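PDB 5L92: cytochrome P450 from Bacillus megaterium, which binds the steroid corticosterone and oxidises steroids, probably acting as a heme-dependent monooxygenase. Local coordinates for residues 284-295 with 311-322. Residues are numbered along the deposited sequence; the frame is centred on the assembly and turned at random.
With HEM (protoporphyrin IX containing Fe), chain C.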
loop_
_atom_site.group_PDB
_atom_site.type_symbol
_atom_site.label_atom_id
_atom_site.label_comp_id
_atom_site.label_asym_id
_atom_site.label_seq_id
_atom_site.Cartn_x
_atom_site.Cartn_y
_atom_site.Cartn_z
ATOM N N ARG A 284 -4.597 5.782 -9.621
ATOM C CA ARG A 284 -5.951 5.468 -10.095
ATOM C C ARG A 284 -5.965 4.194 -10.938
ATOM O O ARG A 284 -6.827 3.322 -10.755
ATOM C CB ARG A 284 -6.494 6.651 -10.931
ATOM C CG ARG A 284 -7.997 6.557 -11.212
ATOM C CD ARG A 284 -8.512 7.375 -12.443
ATOM N NE ARG A 284 -7.865 7.059 -13.729
ATOM C CZ ARG A 284 -8.387 6.291 -14.687
ATOM N NH1 ARG A 284 -9.569 5.717 -14.550
ATOM N NH2 ARG A 284 -7.711 6.080 -15.797
ATOM N N TYR A 285 -5.021 4.086 -11.882
ATOM C CA TYR A 285 -5.051 3.115 -12.972
ATOM C C TYR A 285 -4.470 1.762 -12.572
ATOM O O TYR A 285 -4.983 0.723 -12.996
ATOM C CB TYR A 285 -4.291 3.696 -14.182
ATOM C CG TYR A 285 -4.549 3.001 -15.499
ATOM C CD1 TYR A 285 -5.713 3.237 -16.234
ATOM C CD2 TYR A 285 -3.628 2.123 -16.011
ATOM C CE1 TYR A 285 -5.921 2.591 -17.452
ATOM C CE2 TYR A 285 -3.813 1.505 -17.204
ATOM C CZ TYR A 285 -4.953 1.725 -17.925
ATOM O OH TYR A 285 -5.099 1.062 -19.105
ATOM N N ARG A 286 -3.422 1.757 -11.748
ATOM C CA ARG A 286 -2.768 0.542 -11.290
ATOM C C ARG A 286 -2.489 0.659 -9.789
ATOM O O ARG A 286 -1.359 0.751 -9.317
ATOM C CB ARG A 286 -1.523 0.256 -12.104
ATOM C CG ARG A 286 -1.899 -0.424 -13.450
ATOM C CD ARG A 286 -0.728 -1.130 -14.096
ATOM N NE ARG A 286 -1.007 -1.446 -15.476
ATOM C CZ ARG A 286 -1.750 -2.464 -15.887
ATOM N NH1 ARG A 286 -2.307 -3.279 -15.010
ATOM N NH2 ARG A 286 -1.947 -2.663 -17.188
ATOM N N SER A 287 -3.570 0.718 -9.053
ATOM C CA SER A 287 -3.514 1.074 -7.642
ATOM C C SER A 287 -2.759 0.013 -6.840
ATOM O O SER A 287 -3.100 -1.171 -6.931
ATOM C CB SER A 287 -4.929 1.231 -7.131
ATOM O OG SER A 287 -5.750 1.862 -8.117
ATOM N N PRO A 288 -1.762 0.402 -6.039
ATOM C CA PRO A 288 -1.050 -0.557 -5.155
ATOM C C PRO A 288 -1.951 -1.353 -4.223
ATOM O O PRO A 288 -1.608 -2.484 -3.851
ATOM C CB PRO A 288 -0.110 0.373 -4.365
ATOM C CG PRO A 288 0.119 1.519 -5.327
ATOM C CD PRO A 288 -1.224 1.765 -5.883
ATOM N N VAL A 289 -3.085 -0.789 -3.823
ATOM C CA VAL A 289 -4.090 -1.482 -3.030
ATOM C C VAL A 289 -5.398 -1.489 -3.822
ATOM O O VAL A 289 -5.969 -0.431 -4.099
ATOM C CB VAL A 289 -4.270 -0.842 -1.654
ATOM C CG1 VAL A 289 -5.322 -1.616 -0.818
ATOM C CG2 VAL A 289 -2.913 -0.815 -0.862
ATOM N N GLN A 290 -5.867 -2.680 -4.203
ATOM C CA GLN A 290 -7.050 -2.772 -5.071
ATOM C C GLN A 290 -8.371 -2.736 -4.308
ATOM O O GLN A 290 -9.399 -2.323 -4.880
ATOM C CB GLN A 290 -7.018 -4.047 -5.908
ATOM C CG GLN A 290 -6.002 -4.017 -7.027
ATOM C CD GLN A 290 -6.363 -3.044 -8.122
ATOM O OE1 GLN A 290 -7.455 -3.107 -8.681
ATOM N NE2 GLN A 290 -5.472 -2.112 -8.398
ATOM N N ALA A 291 -8.363 -3.159 -3.047
ATOM C CA ALA A 291 -9.575 -3.339 -2.253
ATOM C C ALA A 291 -9.193 -3.388 -0.777
ATOM O O ALA A 291 -8.041 -3.612 -0.430
ATOM C CB ALA A 291 -10.311 -4.635 -2.647
ATOM N N LEU A 292 -10.192 -3.204 0.077
ATOM C CA LEU A 292 -10.061 -3.246 1.525
ATOM C C LEU A 292 -11.139 -4.181 2.074
ATOM O O LEU A 292 -11.894 -4.802 1.311
ATOM C CB LEU A 292 -10.184 -1.824 2.102
ATOM C CG LEU A 292 -9.083 -0.879 1.609
ATOM C CD1 LEU A 292 -9.341 0.567 1.995
ATOM C CD2 LEU A 292 -7.775 -1.355 2.210
ATOM N N HIS A 293 -11.207 -4.285 3.403
ATOM C CA HIS A 293 -12.190 -5.131 4.070
ATOM C C HIS A 293 -12.876 -4.347 5.170
ATOM O O HIS A 293 -12.244 -3.538 5.839
ATOM C CB HIS A 293 -11.553 -6.385 4.678
ATOM C CG HIS A 293 -11.184 -7.425 3.670
ATOM N ND1 HIS A 293 -10.057 -7.337 2.883
ATOM C CD2 HIS A 293 -11.809 -8.571 3.304
ATOM C CE1 HIS A 293 -9.995 -8.386 2.087
ATOM N NE2 HIS A 293 -11.048 -9.150 2.320
ATOM N N ARG A 294 -14.165 -4.599 5.341
ATOM C CA ARG A 294 -14.955 -4.056 6.435
ATOM C C ARG A 294 -15.897 -5.153 6.924
ATOM O O ARG A 294 -16.141 -6.149 6.234
ATOM C CB ARG A 294 -15.745 -2.810 6.025
ATOM C CG ARG A 294 -14.897 -1.567 5.564
ATOM C CD ARG A 294 -14.146 -1.009 6.729
ATOM N NE ARG A 294 -13.505 0.303 6.534
ATOM C CZ ARG A 294 -12.240 0.487 6.187
ATOM N NH1 ARG A 294 -11.443 -0.537 5.895
ATOM N NH2 ARG A 294 -11.778 1.708 6.090
ATOM N N ILE A 295 -16.431 -4.945 8.120
ATOM C CA ILE A 295 -17.392 -5.835 8.767
ATOM C C ILE A 295 -18.621 -5.011 9.063
ATOM O O ILE A 295 -18.514 -3.934 9.656
ATOM C CB ILE A 295 -16.859 -6.415 10.088
ATOM C CG1 ILE A 295 -15.437 -6.954 9.923
ATOM C CG2 ILE A 295 -17.838 -7.454 10.658
ATOM C CD1 ILE A 295 -15.361 -8.276 9.274
ATOM N N GLU A 311 -21.626 -9.652 8.464
ATOM C CA GLU A 311 -21.125 -10.022 7.145
ATOM C C GLU A 311 -19.935 -9.137 6.707
ATOM O O GLU A 311 -19.842 -7.951 7.045
ATOM C CB GLU A 311 -22.275 -9.955 6.154
ATOM C CG GLU A 311 -23.171 -11.208 6.241
ATOM C CD GLU A 311 -24.548 -11.034 5.694
ATOM O OE1 GLU A 311 -24.818 -10.034 5.018
ATOM O OE2 GLU A 311 -25.398 -11.910 5.959
ATOM N N HIS A 312 -19.004 -9.736 5.968
ATOM C CA HIS A 312 -17.841 -9.014 5.459
ATOM C C HIS A 312 -18.161 -8.303 4.138
ATOM O O HIS A 312 -18.963 -8.783 3.338
ATOM C CB HIS A 312 -16.662 -9.971 5.239
ATOM C CG HIS A 312 -16.166 -10.634 6.485
ATOM N ND1 HIS A 312 -16.802 -10.518 7.700
ATOM C CD2 HIS A 312 -15.108 -11.455 6.694
ATOM C CE1 HIS A 312 -16.159 -11.236 8.605
ATOM N NE2 HIS A 312 -15.122 -11.806 8.021
ATOM N N VAL A 313 -17.485 -7.173 3.901
ATOM C CA VAL A 313 -17.670 -6.334 2.721
ATOM C C VAL A 313 -16.295 -6.044 2.132
ATOM O O VAL A 313 -15.344 -5.790 2.874
ATOM C CB VAL A 313 -18.409 -5.009 3.063
ATOM C CG1 VAL A 313 -18.665 -4.160 1.828
ATOM C CG2 VAL A 313 -19.677 -5.292 3.754
ATOM N N VAL A 314 -16.187 -6.086 0.814
ATOM C CA VAL A 314 -14.924 -5.804 0.127
ATOM C C VAL A 314 -15.167 -4.657 -0.847
ATOM O O VAL A 314 -15.714 -4.820 -1.925
ATOM C CB VAL A 314 -14.401 -7.064 -0.607
ATOM C CG1 VAL A 314 -13.084 -6.768 -1.348
ATOM C CG2 VAL A 314 -14.190 -8.199 0.391
ATOM N N PRO A 315 -14.840 -3.416 -0.437
ATOM C CA PRO A 315 -14.879 -2.308 -1.396
ATOM C C PRO A 315 -13.648 -2.323 -2.296
ATOM O O PRO A 315 -12.509 -2.362 -1.829
ATOM C CB PRO A 315 -14.928 -1.069 -0.497
ATOM C CG PRO A 315 -14.276 -1.507 0.788
ATOM C CD PRO A 315 -14.713 -2.944 0.953
ATOM N N TRP A 316 -13.895 -2.305 -3.597
ATOM C CA TRP A 316 -12.848 -2.411 -4.601
ATOM C C TRP A 316 -12.485 -1.018 -5.114
ATOM O O TRP A 316 -13.024 -0.548 -6.118
ATOM C CB TRP A 316 -13.311 -3.307 -5.738
ATOM C CG TRP A 316 -13.417 -4.794 -5.353
ATOM C CD1 TRP A 316 -14.498 -5.431 -4.829
ATOM C CD2 TRP A 316 -12.395 -5.787 -5.477
ATOM N NE1 TRP A 316 -14.224 -6.764 -4.632
ATOM C CE2 TRP A 316 -12.934 -7.010 -5.022
ATOM C CE3 TRP A 316 -11.090 -5.770 -5.966
ATOM C CZ2 TRP A 316 -12.204 -8.203 -5.024
ATOM C CZ3 TRP A 316 -10.350 -6.943 -5.953
ATOM C CH2 TRP A 316 -10.911 -8.154 -5.481
ATOM N N MET A 317 -11.481 -0.395 -4.501
ATOM C CA MET A 317 -11.067 0.908 -5.015
ATOM C C MET A 317 -10.592 0.795 -6.463
ATOM O O MET A 317 -10.865 1.686 -7.271
ATOM C CB MET A 317 -9.986 1.528 -4.140
ATOM C CG MET A 317 -10.497 1.842 -2.730
ATOM S SD MET A 317 -10.040 0.516 -1.608
ATOM C CE MET A 317 -8.330 0.974 -1.446
ATOM N N GLY A 318 -9.924 -0.316 -6.817
ATOM C CA GLY A 318 -9.520 -0.531 -8.197
ATOM C C GLY A 318 -10.672 -0.462 -9.194
ATOM O O GLY A 318 -10.520 0.068 -10.304
ATOM N N SER A 319 -11.834 -0.985 -8.814
ATOM C CA SER A 319 -13.035 -0.869 -9.629
ATOM C C SER A 319 -13.613 0.544 -9.623
ATOM O O SER A 319 -13.962 1.086 -10.680
ATOM C CB SER A 319 -14.076 -1.864 -9.126
ATOM O OG SER A 319 -15.203 -1.884 -9.981
ATOM N N ALA A 320 -13.767 1.129 -8.434
ATOM C CA ALA A 320 -14.248 2.500 -8.315
ATOM C C ALA A 320 -13.449 3.454 -9.187
ATOM O O ALA A 320 -13.993 4.446 -9.689
ATOM C CB ALA A 320 -14.178 2.969 -6.859
ATOM N N HIS A 321 -12.138 3.206 -9.325
ATOM C CA HIS A 321 -11.238 4.097 -10.036
ATOM C C HIS A 321 -11.456 4.088 -11.548
ATOM O O HIS A 321 -10.861 4.939 -12.228
ATOM C CB HIS A 321 -9.798 3.700 -9.756
ATOM C CG HIS A 321 -9.331 4.021 -8.375
ATOM N ND1 HIS A 321 -8.202 3.453 -7.823
ATOM C CD2 HIS A 321 -9.859 4.827 -7.425
ATOM C CE1 HIS A 321 -8.030 3.938 -6.608
ATOM N NE2 HIS A 321 -9.028 4.757 -6.334
ATOM N N ARG A 322 -12.219 3.105 -12.058
ATOM C CA ARG A 322 -12.580 2.932 -13.457
ATOM C C ARG A 322 -14.064 3.229 -13.732
ATOM O O ARG A 322 -14.571 2.883 -14.796
ATOM C CB ARG A 322 -12.269 1.503 -13.909
ATOM C CG ARG A 322 -10.868 0.970 -13.668
ATOM C CD ARG A 322 -9.848 1.653 -14.524
ATOM N NE ARG A 322 -8.495 1.092 -14.450
ATOM C CZ ARG A 322 -7.928 0.375 -15.420
ATOM N NH1 ARG A 322 -8.575 0.100 -16.545
ATOM N NH2 ARG A 322 -6.701 -0.046 -15.277
HETATM C CHA HEM C . -3.837 3.266 5.654
HETATM C CHB HEM C . -2.718 2.729 0.923
HETATM C CHC HEM C . 1.848 3.972 1.772
HETATM C CHD HEM C . 0.816 4.005 6.502
HETATM C C1A HEM C . -3.924 3.064 4.282
HETATM C C2A HEM C . -5.147 2.807 3.553
HETATM C C3A HEM C . -4.834 2.647 2.258
HETATM C C4A HEM C . -3.408 2.824 2.112
HETATM C CMA HEM C . -5.823 2.354 1.113
HETATM C CAA HEM C . -6.571 2.709 4.167
HETATM C CBA HEM C . -6.742 1.472 5.051
HETATM C CGA HEM C . -8.188 1.196 5.368
HETATM O O1A HEM C . -9.042 2.077 5.208
HETATM O O2A HEM C . -8.523 0.070 5.772
HETATM C C1B HEM C . -1.402 3.056 0.700
HETATM C C2B HEM C . -0.729 3.204 -0.584
HETATM C C3B HEM C . 0.546 3.536 -0.320
HETATM C C4B HEM C . 0.706 3.596 1.120
HETATM C CMB HEM C . -1.408 3.043 -1.958
HETATM C CAB HEM C . 1.711 3.864 -1.277
HETATM C CBB HEM C . 1.524 4.295 -2.535
HETATM C C1C HEM C . 1.966 4.095 3.137
HETATM C C2C HEM C . 3.184 4.351 3.856
HETATM C C3C HEM C . 2.893 4.377 5.144
HETATM C C4C HEM C . 1.495 4.091 5.312
HETATM C CMC HEM C . 4.590 4.617 3.258
HETATM C CAC HEM C . 3.965 4.604 6.217
HETATM C CBC HEM C . 3.851 5.617 7.071
HETATM C C1D HEM C . -0.521 3.806 6.697
HETATM C C2D HEM C . -1.170 3.755 7.992
HETATM C C3D HEM C . -2.478 3.556 7.776
HETATM C C4D HEM C . -2.666 3.461 6.332
HETATM C CMD HEM C . -0.397 3.904 9.330
HETATM C CAD HEM C . -3.621 3.427 8.814
HETATM C CBD HEM C . -4.304 4.787 9.057
HETATM C CGD HEM C . -5.528 4.709 9.948
HETATM O O1D HEM C . -5.929 5.742 10.531
HETATM O O2D HEM C . -6.155 3.628 10.085
HETATM N NA HEM C . -2.863 3.078 3.387
HETATM N NB HEM C . -0.485 3.285 1.704
HETATM N NC HEM C . 0.951 3.929 4.063
HETATM N ND HEM C . -1.460 3.589 5.724
HETATM FE FE HEM C . -0.944 3.568 3.721
HETATM O O HOH W 1 -8.022 0.877 -11.562
#
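Y285 swings its ring anti to the backbone N (chi1 -164°), while R322 folds back at chi2 (-69°), and the two flat groups meet at 9° between planes, their centres 4.0 Å apart. Arginine suits this place because its guanidinium offers both a face and an edge: the face makes a cation-pi stack on the ring, while NH2 donates in its own plane to a lone pair of Y285 O at 3.0 Å. NH1 of R322 pairs with E331. R284, of the ExxR motif at the end of the K helix and salt-bridged to E281, sends NH1 to H321 O at 2.8 Å. H321 in turn presents its ring edge, ND1 reaching S287 OG at 2.9 Å, and that hydroxyl is also bonded to L283 O. Farther along, Q290 O takes the amide hydrogen of G318 (N to O 2.8 Å) at the start of helix 317-320; glycine, with no side chain, leaves room there for the side-chain OE1 of Q290, which Y29 OH holds. L292 CD1 packs on M317 CE (3.6 Å), a branched leucine and a pliable methionine, both touching the heme, and R294 and V313 form a hydrogen-bonded antiparallel pair. R294 NH2 and NH1 reach O1A (2.9 Å) and O2A (3.0 Å) of one heme propionate. At both ends of the contact a buried arginine meets a carboxylate: E281 and E331 probably offset R284 and R322, and the two-pronged grip of R294 probably helps keep the propionate ionised.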